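Local structure of CRISPR-associated endoribonuclease Cas6 1 (Methanocaldococcus jannaschii DSM 2661, 5YI6) at residues Q50-F55 against I83-N88; T56-Q61 against K129-I134; E160-N165 against C224-K229; M5-E10 against R114-L119. The protein probably cleaves CRISPR precursor transcripts as an RNA-binding endoribonuclease, yielding the guide RNAs of an archaeal antiviral defence. One frame throughout, in Å; residues are numbered along the deposited sequence.

Interaction 1: residues Q50-F55 against I83-N88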
# COMPACT_ATOMS: atom_id res chain seq x y z
N GLN A 50 -16.95 -4.71 0.86
CA GLN A 50 -16.60 -5.45 -0.35
C GLN A 50 -16.21 -4.54 -1.50
O GLN A 50 -15.52 -4.99 -2.43
CB GLN A 50 -17.79 -6.35 -0.75
CG GLN A 50 -18.11 -7.41 0.29
CD GLN A 50 -16.92 -8.34 0.49
OE1 GLN A 50 -16.61 -9.14 -0.38
NE2 GLN A 50 -16.24 -8.22 1.64
N LYS A 51 -16.61 -3.27 -1.46
CA LYS A 51 -16.22 -2.31 -2.47
C LYS A 51 -15.40 -1.18 -1.87
O LYS A 51 -15.24 -0.12 -2.49
CB LYS A 51 -17.46 -1.75 -3.17
CG LYS A 51 -18.26 -2.86 -3.84
CD LYS A 51 -19.49 -2.33 -4.54
CE LYS A 51 -20.25 -3.44 -5.28
NZ LYS A 51 -19.48 -4.03 -6.41
N PHE A 52 -14.88 -1.38 -0.67
CA PHE A 52 -14.16 -0.33 0.04
C PHE A 52 -12.76 -0.17 -0.53
O PHE A 52 -12.02 -1.15 -0.59
CB PHE A 52 -14.10 -0.69 1.52
CG PHE A 52 -13.35 0.31 2.35
CD1 PHE A 52 -13.88 1.60 2.56
CD2 PHE A 52 -12.12 -0.02 2.93
CE1 PHE A 52 -13.18 2.54 3.31
CE2 PHE A 52 -11.42 0.90 3.69
CZ PHE A 52 -11.96 2.18 3.90
N LYS A 53 -12.38 1.06 -0.94
CA LYS A 53 -11.08 1.22 -1.59
C LYS A 53 -10.14 2.19 -0.88
O LYS A 53 -9.05 2.45 -1.39
CB LYS A 53 -11.28 1.60 -3.05
CG LYS A 53 -11.93 0.45 -3.84
CD LYS A 53 -11.87 0.69 -5.33
CE LYS A 53 -12.25 -0.56 -6.11
NZ LYS A 53 -11.87 -0.41 -7.55
N PHE A 54 -10.49 2.68 0.32
CA PHE A 54 -9.67 3.66 1.03
C PHE A 54 -8.78 2.98 2.06
O PHE A 54 -8.92 3.18 3.26
CB PHE A 54 -10.55 4.72 1.67
CG PHE A 54 -11.33 5.50 0.64
CD1 PHE A 54 -10.69 6.43 -0.16
CD2 PHE A 54 -12.70 5.26 0.46
CE1 PHE A 54 -11.40 7.15 -1.16
CE2 PHE A 54 -13.41 5.98 -0.51
CZ PHE A 54 -12.77 6.92 -1.31
N PHE A 55 -7.87 2.14 1.55
CA PHE A 55 -6.86 1.50 2.39
C PHE A 55 -5.68 1.18 1.50
O PHE A 55 -5.78 1.21 0.27
CB PHE A 55 -7.37 0.24 3.11
CG PHE A 55 -7.61 -0.96 2.21
CD1 PHE A 55 -6.64 -1.98 2.09
CD2 PHE A 55 -8.79 -1.07 1.49
CE1 PHE A 55 -6.86 -3.09 1.25
CE2 PHE A 55 -9.03 -2.18 0.65
CZ PHE A 55 -8.05 -3.20 0.53
N ILE A 83 -0.51 -2.66 6.80
CA ILE A 83 -1.83 -2.41 6.23
C ILE A 83 -2.41 -1.22 6.97
O ILE A 83 -2.28 -1.14 8.20
CB ILE A 83 -2.80 -3.60 6.37
CG1 ILE A 83 -2.13 -4.94 5.99
CG2 ILE A 83 -4.07 -3.34 5.52
CD1 ILE A 83 -3.06 -6.22 6.14
N SER A 84 -3.02 -0.29 6.25
CA SER A 84 -3.52 0.90 6.94
C SER A 84 -4.75 1.45 6.23
O SER A 84 -4.94 1.26 5.02
CB SER A 84 -2.47 2.01 7.04
OG SER A 84 -2.10 2.48 5.75
N SER A 85 -5.56 2.19 7.00
CA SER A 85 -6.73 2.84 6.41
C SER A 85 -7.11 4.03 7.28
O SER A 85 -6.94 3.99 8.51
CB SER A 85 -7.92 1.86 6.34
OG SER A 85 -9.08 2.51 5.83
N PRO A 86 -7.68 5.10 6.69
CA PRO A 86 -8.32 6.11 7.53
C PRO A 86 -9.58 5.57 8.21
O PRO A 86 -10.13 6.25 9.08
CB PRO A 86 -8.63 7.27 6.55
CG PRO A 86 -8.73 6.59 5.17
CD PRO A 86 -7.69 5.46 5.25
N ASN A 87 -10.04 4.36 7.86
CA ASN A 87 -11.21 3.73 8.48
C ASN A 87 -10.74 2.65 9.45
O ASN A 87 -10.35 1.54 9.04
CB ASN A 87 -12.12 3.12 7.41
CG ASN A 87 -13.42 2.59 8.00
OD1 ASN A 87 -13.42 2.00 9.08
ND2 ASN A 87 -14.52 2.83 7.32
N ASN A 88 -10.78 2.95 10.76
CA ASN A 88 -10.21 1.99 11.70
C ASN A 88 -11.09 0.76 11.85
O ASN A 88 -10.58 -0.32 12.21
CB ASN A 88 -9.92 2.62 13.06
CG ASN A 88 -11.17 3.04 13.77
OD1 ASN A 88 -12.10 3.55 13.16
ND2 ASN A 88 -11.19 2.84 15.09
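Ser85 and Phe54 make the one hydrogen bond across this contact. Ser85 OG gives its proton to Phe54 O at 2.7 Å, with a C=O...OG angle of 156°. The same hydroxyl accepts from Asn87 N at 2.9 Å, an ST turn that closes the end of strand 78-85. Ser85 OG stands anti to the backbone N (chi1 177°), where it meets both partners. On the loop side, Phe54 is the centre of an inverse gamma turn, and Phe54 O also meets Pro86 CD at 3.3 Å.

Ser85 OG lies at the edge of the Phe52 ring, near its plane, while Asn87 CB reaches Phe52 CZ at 3.6 Å. One face of the same ring takes Phe54 N over its centre. Phe55 touches through CB, which sits 3.3 Å from Ser84 O; its ring goes on to meet Phe90 of helix 88-101, as does that of Phe52. Asn87 turns its OD1 to Phe90 N as the N-cap of that helix.

The same loop carries Lys53, by similarity the transition-state stabilizer, so the contact probably holds that loop against the strand-to-helix turn of the N-terminal ferredoxin-like domain of Cas6.

Interaction 2: residues T56-Q61 against K129-I134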
# COMPACT_ATOMS: atom_id res chain seq x y z
N THR A 56 -4.54 0.87 2.12
CA THR A 56 -3.37 0.48 1.34
C THR A 56 -2.60 -0.60 2.10
O THR A 56 -2.89 -0.89 3.26
CB THR A 56 -2.45 1.68 1.03
OG1 THR A 56 -1.38 1.26 0.15
CG2 THR A 56 -1.85 2.32 2.35
N PHE A 57 -1.62 -1.23 1.43
CA PHE A 57 -0.74 -2.12 2.13
C PHE A 57 0.61 -2.11 1.42
O PHE A 57 0.74 -1.66 0.27
CB PHE A 57 -1.32 -3.55 2.26
CG PHE A 57 -1.83 -4.16 0.96
CD1 PHE A 57 -1.00 -4.99 0.19
CD2 PHE A 57 -3.16 -3.95 0.56
CE1 PHE A 57 -1.49 -5.57 -1.00
CE2 PHE A 57 -3.65 -4.50 -0.63
CZ PHE A 57 -2.82 -5.34 -1.40
N SER A 58 1.61 -2.60 2.14
CA SER A 58 3.00 -2.52 1.68
C SER A 58 3.35 -3.78 0.87
O SER A 58 2.57 -4.72 0.75
CB SER A 58 3.94 -2.41 2.90
OG SER A 58 3.97 -3.65 3.60
N LEU A 59 4.56 -3.77 0.29
CA LEU A 59 5.20 -5.02 -0.09
C LEU A 59 5.53 -5.82 1.17
O LEU A 59 5.61 -5.27 2.27
CB LEU A 59 6.49 -4.75 -0.85
CG LEU A 59 6.44 -3.74 -2.01
CD1 LEU A 59 7.85 -3.52 -2.57
CD2 LEU A 59 5.54 -4.29 -3.02
N LEU A 60 5.81 -7.12 0.98
CA LEU A 60 6.32 -7.92 2.10
C LEU A 60 7.71 -7.43 2.46
O LEU A 60 8.57 -7.27 1.59
CB LEU A 60 6.35 -9.41 1.72
CG LEU A 60 4.97 -10.06 1.54
CD1 LEU A 60 5.05 -11.46 0.87
CD2 LEU A 60 4.19 -10.16 2.89
N GLN A 61 7.92 -7.15 3.74
CA GLN A 61 9.20 -6.64 4.20
C GLN A 61 9.95 -7.74 4.93
O GLN A 61 9.38 -8.44 5.76
CB GLN A 61 9.01 -5.46 5.18
CG GLN A 61 8.10 -4.31 4.60
CD GLN A 61 8.77 -3.50 3.50
OE1 GLN A 61 9.90 -3.03 3.68
NE2 GLN A 61 8.07 -3.30 2.36
N LYS A 129 9.03 7.64 2.99
CA LYS A 129 9.52 6.81 1.91
C LYS A 129 8.48 5.75 1.61
O LYS A 129 7.75 5.31 2.50
CB LYS A 129 10.86 6.17 2.24
CG LYS A 129 10.74 5.03 3.16
CD LYS A 129 12.11 4.31 3.34
CE LYS A 129 11.94 3.08 4.23
NZ LYS A 129 13.23 2.35 4.53
N THR A 130 8.40 5.34 0.35
CA THR A 130 7.42 4.33 -0.04
C THR A 130 7.85 2.96 0.49
O THR A 130 9.03 2.59 0.43
CB THR A 130 7.29 4.29 -1.57
OG1 THR A 130 8.59 4.08 -2.18
CG2 THR A 130 6.66 5.63 -2.13
N ILE A 131 6.88 2.23 1.06
CA ILE A 131 7.00 0.80 1.29
C ILE A 131 6.11 -0.01 0.36
O ILE A 131 6.24 -1.24 0.30
CB ILE A 131 6.76 0.43 2.77
CG1 ILE A 131 5.38 0.97 3.28
CG2 ILE A 131 7.87 1.06 3.62
CD1 ILE A 131 5.06 0.49 4.77
N SER A 132 5.25 0.65 -0.44
CA SER A 132 4.84 0.10 -1.71
C SER A 132 4.86 1.28 -2.69
O SER A 132 4.60 2.44 -2.29
CB SER A 132 3.47 -0.58 -1.68
OG SER A 132 2.47 0.24 -1.09
N PRO A 133 5.27 1.06 -3.94
CA PRO A 133 5.52 2.20 -4.83
C PRO A 133 4.22 2.90 -5.23
O PRO A 133 3.13 2.32 -5.20
CB PRO A 133 6.23 1.57 -6.04
CG PRO A 133 5.75 0.14 -6.09
CD PRO A 133 5.61 -0.24 -4.57
N ILE A 134 4.37 4.17 -5.66
CA ILE A 134 3.25 5.06 -5.99
C ILE A 134 2.91 4.91 -7.46
O ILE A 134 3.80 4.96 -8.32
CB ILE A 134 3.57 6.51 -5.62
CG1 ILE A 134 3.56 6.65 -4.09
CG2 ILE A 134 2.58 7.55 -6.30
CD1 ILE A 134 4.26 7.91 -3.58
O HOH W 1 9.20 -2.05 0.44
O HOH W 2 11.59 -0.51 3.74
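Ser132 OG donates to Phe57 O at 2.9 Å, and Leu59 N donates to Ile131 O at 3.0 Å with an N-H...O angle of 164°. Together they bridge the sheets of the two ferredoxin-like (RAMP) domains of Cas6, joining the edge strand 56-57 of one to the loop leaving the inner strand 127-130 of the other. Ser132 OG also meets Met236 N, which ties in the segment leading to strand 237-240.

A second set of bonds shapes the 56-61 side. Leu59 O is gripped from opposite faces of its plane, by Ser58 OG at 2.7 Å and by Gln61 NE2 at 3.2 Å. The Gln61 chain is bent at chi2 (-72°) and crosses Ile131 at about a right angle. Water bridges the two, accepting from Gln61 NE2 and donating to Ile131 O, while another donates to Gln61 OE1 and accepts weakly from Lys129 NZ.

Packing fills in around these bonds. Leu59 lays CG against the Ile131 carbonyl and brings CD2 to Pro133 CD, and helix 23-35 covers Leu59 through His23 and Gln24. Ile131 packs on Ser58 CB, with CG1 3.7 Å and the terminal CD1 3.6 Å from it.

Interaction 3: residues E160-N165 against C224-K229. With PO4 (phosphate ion), chain K.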
# COMPACT_ATOMS: atom_id res chain seq x y z
N GLU A 160 1.34 18.13 -9.33
CA GLU A 160 -0.03 18.52 -9.04
C GLU A 160 -0.98 17.34 -9.12
O GLU A 160 -1.99 17.31 -8.41
CB GLU A 160 -0.49 19.64 -10.00
CG GLU A 160 0.17 21.00 -9.64
CD GLU A 160 -0.12 21.46 -8.21
OE1 GLU A 160 -1.27 21.31 -7.74
OE2 GLU A 160 0.80 21.99 -7.54
N ASN A 161 -0.70 16.37 -9.98
CA ASN A 161 -1.60 15.22 -10.06
C ASN A 161 -1.56 14.39 -8.78
O ASN A 161 -2.60 13.89 -8.34
CB ASN A 161 -1.28 14.37 -11.28
CG ASN A 161 -1.92 14.94 -12.53
OD1 ASN A 161 -2.01 16.16 -12.68
ND2 ASN A 161 -2.38 14.08 -13.42
N LEU A 162 -0.38 14.26 -8.16
CA LEU A 162 -0.29 13.57 -6.86
C LEU A 162 -1.09 14.33 -5.79
O LEU A 162 -1.85 13.73 -5.00
CB LEU A 162 1.18 13.41 -6.44
CG LEU A 162 1.37 12.47 -5.22
CD1 LEU A 162 1.03 11.02 -5.66
CD2 LEU A 162 2.78 12.55 -4.67
N LYS A 163 -0.92 15.66 -5.74
CA LYS A 163 -1.67 16.46 -4.76
C LYS A 163 -3.18 16.36 -5.00
O LYS A 163 -3.96 16.18 -4.06
CB LYS A 163 -1.22 17.92 -4.82
CG LYS A 163 0.22 18.13 -4.27
CD LYS A 163 0.68 19.56 -4.46
CE LYS A 163 -0.34 20.54 -3.93
NZ LYS A 163 0.22 21.91 -3.98
N ASN A 164 -3.61 16.52 -6.25
CA ASN A 164 -5.04 16.54 -6.53
C ASN A 164 -5.66 15.18 -6.33
O ASN A 164 -6.81 15.08 -5.89
CB ASN A 164 -5.29 17.05 -7.94
CG ASN A 164 -5.02 18.53 -8.06
OD1 ASN A 164 -5.23 19.26 -7.08
ND2 ASN A 164 -4.59 18.99 -9.23
N ASN A 165 -4.92 14.11 -6.61
CA ASN A 165 -5.43 12.80 -6.27
C ASN A 165 -5.71 12.72 -4.77
O ASN A 165 -6.78 12.24 -4.36
CB ASN A 165 -4.41 11.72 -6.67
CG ASN A 165 -4.75 10.38 -6.05
OD1 ASN A 165 -4.38 10.10 -4.90
ND2 ASN A 165 -5.50 9.58 -6.78
N CYS A 224 -4.11 6.35 4.02
CA CYS A 224 -4.85 5.88 2.84
C CYS A 224 -3.92 5.45 1.71
O CYS A 224 -4.30 4.61 0.88
CB CYS A 224 -5.76 6.99 2.31
SG CYS A 224 -6.95 6.41 1.01
N GLY A 225 -2.72 6.00 1.68
CA GLY A 225 -1.79 5.82 0.59
C GLY A 225 -1.78 7.06 -0.31
O GLY A 225 -2.74 7.83 -0.36
N PHE A 226 -0.66 7.26 -0.99
CA PHE A 226 -0.50 8.28 -2.01
C PHE A 226 -0.77 7.68 -3.38
O PHE A 226 -0.62 6.47 -3.60
CB PHE A 226 0.93 8.90 -1.96
CG PHE A 226 1.13 9.82 -0.78
CD1 PHE A 226 0.94 11.20 -0.92
CD2 PHE A 226 1.45 9.31 0.48
CE1 PHE A 226 1.11 12.06 0.14
CE2 PHE A 226 1.61 10.15 1.58
CZ PHE A 226 1.43 11.53 1.42
N GLY A 227 -1.23 8.52 -4.33
CA GLY A 227 -1.43 7.96 -5.67
C GLY A 227 -2.66 7.06 -5.75
O GLY A 227 -3.49 7.03 -4.87
N GLU A 228 -2.71 6.27 -6.83
CA GLU A 228 -3.87 5.48 -7.18
C GLU A 228 -3.68 4.00 -6.86
O GLU A 228 -2.59 3.57 -6.49
CB GLU A 228 -4.20 5.65 -8.67
CG GLU A 228 -4.49 7.08 -9.03
CD GLU A 228 -4.62 7.25 -10.53
OE1 GLU A 228 -5.57 6.69 -11.11
OE2 GLU A 228 -3.78 7.92 -11.13
N LYS A 229 -4.76 3.24 -7.01
CA LYS A 229 -4.78 1.78 -6.76
C LYS A 229 -4.31 1.45 -5.34
O LYS A 229 -3.64 0.42 -5.11
CB LYS A 229 -3.93 1.01 -7.78
CG LYS A 229 -4.46 1.17 -9.25
CD LYS A 229 -5.97 0.92 -9.32
CE LYS A 229 -6.49 0.85 -10.76
NZ LYS A 229 -7.97 1.05 -10.81
P PO4 K . -7.99 4.74 -9.14
O1 PO4 K . -8.19 6.24 -9.01
O2 PO4 K . -7.10 4.45 -10.34
O3 PO4 K . -9.34 4.07 -9.36
O4 PO4 K . -7.40 4.19 -7.86
O HOH W 3 -2.17 11.07 -3.91
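Leu162 and Asn165, one turn apart on helix 158-174, meet the backbone of Gly227. No direct hydrogen bond crosses here; a water does the work. It accepts from Gly227 N at 2.8 Å and passes the link on to the helix, donating to Leu162 O at 2.9 Å and to Asn165 OD1 at 2.6 Å.

Asn165 OD1 and Gly227 O come within 3.2 Å as two acceptors. Lys169 NZ, one turn further along the helix, donates to both and would offset their repulsion. Asn165 ND2 lies 3.5 Å from Glu228 CG, with the amide and carboxylate planes 32° apart.

Leu162 has CG anti to the backbone N (chi1 -170°). Its CD1 packs on the glycine backbone, 3.6 Å from Gly227 N, and makes an apolar contact with Phe226 CB at 4.3 Å.

Beyond the contact, Lys229 N donates nearly straight to a phosphate ion (2.9 Å to O4, 169°), probably from the crystallisation liquor, while Glu228 OE2 accepts from Lys137 N. Gly225 and Gly227, both at positive phi, begin the glycine-rich loop characteristic of Cas6 and other RAMP proteins, which in relatives takes part in RNA binding; here helix 158-174 backs it.

Interaction 4: residues M5-E10 against R114-L119. With PO4 (phosphate ion), chain G.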
# COMPACT_ATOMS: atom_id res chain seq x y z
N MET A 5 -6.03 3.80 11.30
CA MET A 5 -5.30 2.75 11.98
C MET A 5 -4.32 2.12 11.00
O MET A 5 -4.64 1.93 9.81
CB MET A 5 -6.23 1.67 12.54
CG MET A 5 -5.51 0.64 13.39
SD MET A 5 -6.76 -0.41 14.15
CE MET A 5 -5.70 -1.37 15.25
N ARG A 6 -3.11 1.86 11.50
CA ARG A 6 -2.08 1.12 10.79
C ARG A 6 -1.67 -0.09 11.62
O ARG A 6 -1.47 0.04 12.84
CB ARG A 6 -0.85 1.99 10.50
CG ARG A 6 0.32 1.18 9.87
CD ARG A 6 1.52 2.08 9.51
NE ARG A 6 1.12 3.05 8.47
CZ ARG A 6 1.94 3.49 7.51
NH1 ARG A 6 3.21 3.08 7.47
NH2 ARG A 6 1.49 4.35 6.58
N ILE A 7 -1.53 -1.25 10.98
CA ILE A 7 -1.05 -2.44 11.67
C ILE A 7 0.09 -3.06 10.88
O ILE A 7 0.22 -2.90 9.66
CB ILE A 7 -2.15 -3.50 11.94
CG1 ILE A 7 -2.76 -4.01 10.65
CG2 ILE A 7 -3.30 -2.93 12.86
CD1 ILE A 7 -2.15 -5.27 10.11
N GLU A 8 0.95 -3.71 11.61
CA GLU A 8 2.01 -4.56 11.09
C GLU A 8 1.62 -6.02 11.33
O GLU A 8 1.62 -6.48 12.48
CB GLU A 8 3.31 -4.20 11.80
CG GLU A 8 4.45 -5.19 11.45
CD GLU A 8 5.63 -5.00 12.37
OE1 GLU A 8 5.76 -5.76 13.37
OE2 GLU A 8 6.41 -4.08 12.10
N LEU A 9 1.33 -6.76 10.27
CA LEU A 9 1.05 -8.18 10.40
C LEU A 9 2.38 -8.90 10.43
O LEU A 9 3.16 -8.79 9.48
CB LEU A 9 0.25 -8.77 9.24
CG LEU A 9 -1.23 -8.74 9.07
CD1 LEU A 9 -1.55 -9.70 7.89
CD2 LEU A 9 -1.85 -9.19 10.39
N GLU A 10 2.60 -9.66 11.50
CA GLU A 10 3.82 -10.45 11.65
C GLU A 10 3.56 -11.83 11.07
O GLU A 10 2.72 -12.57 11.59
CB GLU A 10 4.18 -10.53 13.15
CG GLU A 10 4.25 -9.13 13.77
CD GLU A 10 4.70 -9.12 15.24
OE1 GLU A 10 4.91 -10.20 15.83
OE2 GLU A 10 4.83 -8.02 15.80
N ARG A 114 0.83 -14.47 12.71
CA ARG A 114 1.12 -14.66 14.14
C ARG A 114 0.42 -13.62 15.02
O ARG A 114 -0.18 -13.98 16.03
CB ARG A 114 2.63 -14.60 14.37
CG ARG A 114 3.38 -15.75 13.68
CD ARG A 114 2.91 -17.11 14.19
NE ARG A 114 3.82 -18.19 13.80
CZ ARG A 114 3.50 -19.49 13.79
NH1 ARG A 114 2.27 -19.87 14.15
NH2 ARG A 114 4.40 -20.39 13.40
N LYS A 115 0.57 -12.34 14.70
CA LYS A 115 0.12 -11.22 15.54
C LYS A 115 -0.08 -10.00 14.65
O LYS A 115 0.48 -9.93 13.54
CB LYS A 115 1.15 -10.84 16.61
CG LYS A 115 1.71 -11.96 17.45
CD LYS A 115 2.67 -11.41 18.48
CE LYS A 115 3.27 -12.57 19.31
NZ LYS A 115 4.20 -12.07 20.31
N ALA A 116 -0.80 -9.01 15.15
CA ALA A 116 -0.92 -7.74 14.44
C ALA A 116 -0.51 -6.64 15.40
O ALA A 116 -1.23 -6.34 16.36
CB ALA A 116 -2.36 -7.52 13.94
N LYS A 117 0.60 -5.96 15.08
CA LYS A 117 1.14 -4.92 15.94
C LYS A 117 0.50 -3.58 15.57
O LYS A 117 0.42 -3.23 14.39
CB LYS A 117 2.67 -4.87 15.78
CG LYS A 117 3.33 -3.73 16.55
CD LYS A 117 4.81 -3.66 16.22
CE LYS A 117 5.49 -2.47 16.90
NZ LYS A 117 6.97 -2.44 16.52
N ILE A 118 0.02 -2.86 16.57
CA ILE A 118 -0.63 -1.57 16.33
C ILE A 118 0.43 -0.49 16.17
O ILE A 118 1.33 -0.37 17.01
CB ILE A 118 -1.58 -1.23 17.48
CG1 ILE A 118 -2.69 -2.28 17.58
CG2 ILE A 118 -2.14 0.24 17.32
CD1 ILE A 118 -3.43 -2.22 18.94
N LEU A 119 0.33 0.32 15.11
CA LEU A 119 1.31 1.37 14.84
C LEU A 119 0.60 2.71 14.91
O LEU A 119 -0.04 3.14 13.93
CB LEU A 119 1.97 1.18 13.46
CG LEU A 119 2.72 -0.15 13.36
CD1 LEU A 119 3.25 -0.41 11.95
CD2 LEU A 119 3.88 -0.16 14.33
P PO4 G . 8.28 -6.03 16.01
O1 PO4 G . 7.87 -5.27 14.78
O2 PO4 G . 7.73 -7.41 16.07
O3 PO4 G . 7.87 -5.26 17.22
O4 PO4 G . 9.79 -6.18 15.96
O HOH W 4 -2.57 3.43 13.83
O HOH W 5 7.40 -1.94 13.79
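Glu8 and Lys117 exchange both backbone hydrogen bonds, Glu8 N to Lys117 O at 2.9 Å and Lys117 N to Glu8 O at 2.8 Å, at the middle of two antiparallel strands whose axes run 154° apart. Further bonds continue the ladder, Leu119 N to Arg6 O on one side and Arg114 N to Glu10 O on the other.

On the face bearing Ile7, Leu9, Ala116 and Ile118 the contacts are apolar. Leu9 CD2 reaches Ala116 CB at 4.0 Å, and the extended Met5 chain brings CE to Ile118 CG1 at 3.9 Å. Helix 88-101 packs on this face, with Val95 against Ile7 and Ala116. These are adjacent strands of the antiparallel sheet of the N-terminal ferredoxin-like (RAMP) domain, 5-12 lying between 78-85 and 109-118.

Charge dominates the other face. Lys117 has CG anti to the backbone N (chi1 175°) and stretches out to give NZ to a phosphate ion, probably from the crystallisation liquor, at 3.0 Å from its O3 and weakly to O1. Glu8 OE1 stands 2.6 Å from that O1, so one of the two acid groups probably carries a proton. Glu8 OE2 pairs with Arg63, whose NH1 also binds the phosphate, and a water links Glu8 OE2 to Lys117 NZ. Glu10 packs OE1 on Lys115 CD at 3.7 Å, with OE2 near Lys117 CB. Leu119 lies across the aliphatic part of Arg6, its CD1 3.8 Å from Glu8 CB; the Arg6 guanidinium goes on to Glu223 and the carbonyls of Tyr222 and Val237.

How the interactions relate
Strand 78-85 ties three of the contacts together: its residues bond to strand 5-12 of interaction 4 through Ile83 O and Ser85 O, and Ser84 O receives Thr56 N, joining interactions 1 and 2 in one sheet. Interaction 2 is the most central, buried where the two sheets meet, and relies on a few bonds to backbone carbonyls. Interaction 4 is a regular strand ladder, apolar on the face toward helix 88-101 and charged on the other. Interaction 1 is aromatic and partly buried, and interaction 3 is buried and water-mediated; they touch through Cys224, which packs on Phe54 and Pro86. Interactions 3 and 4 lie on opposite sides of the chain's centre and do not meet.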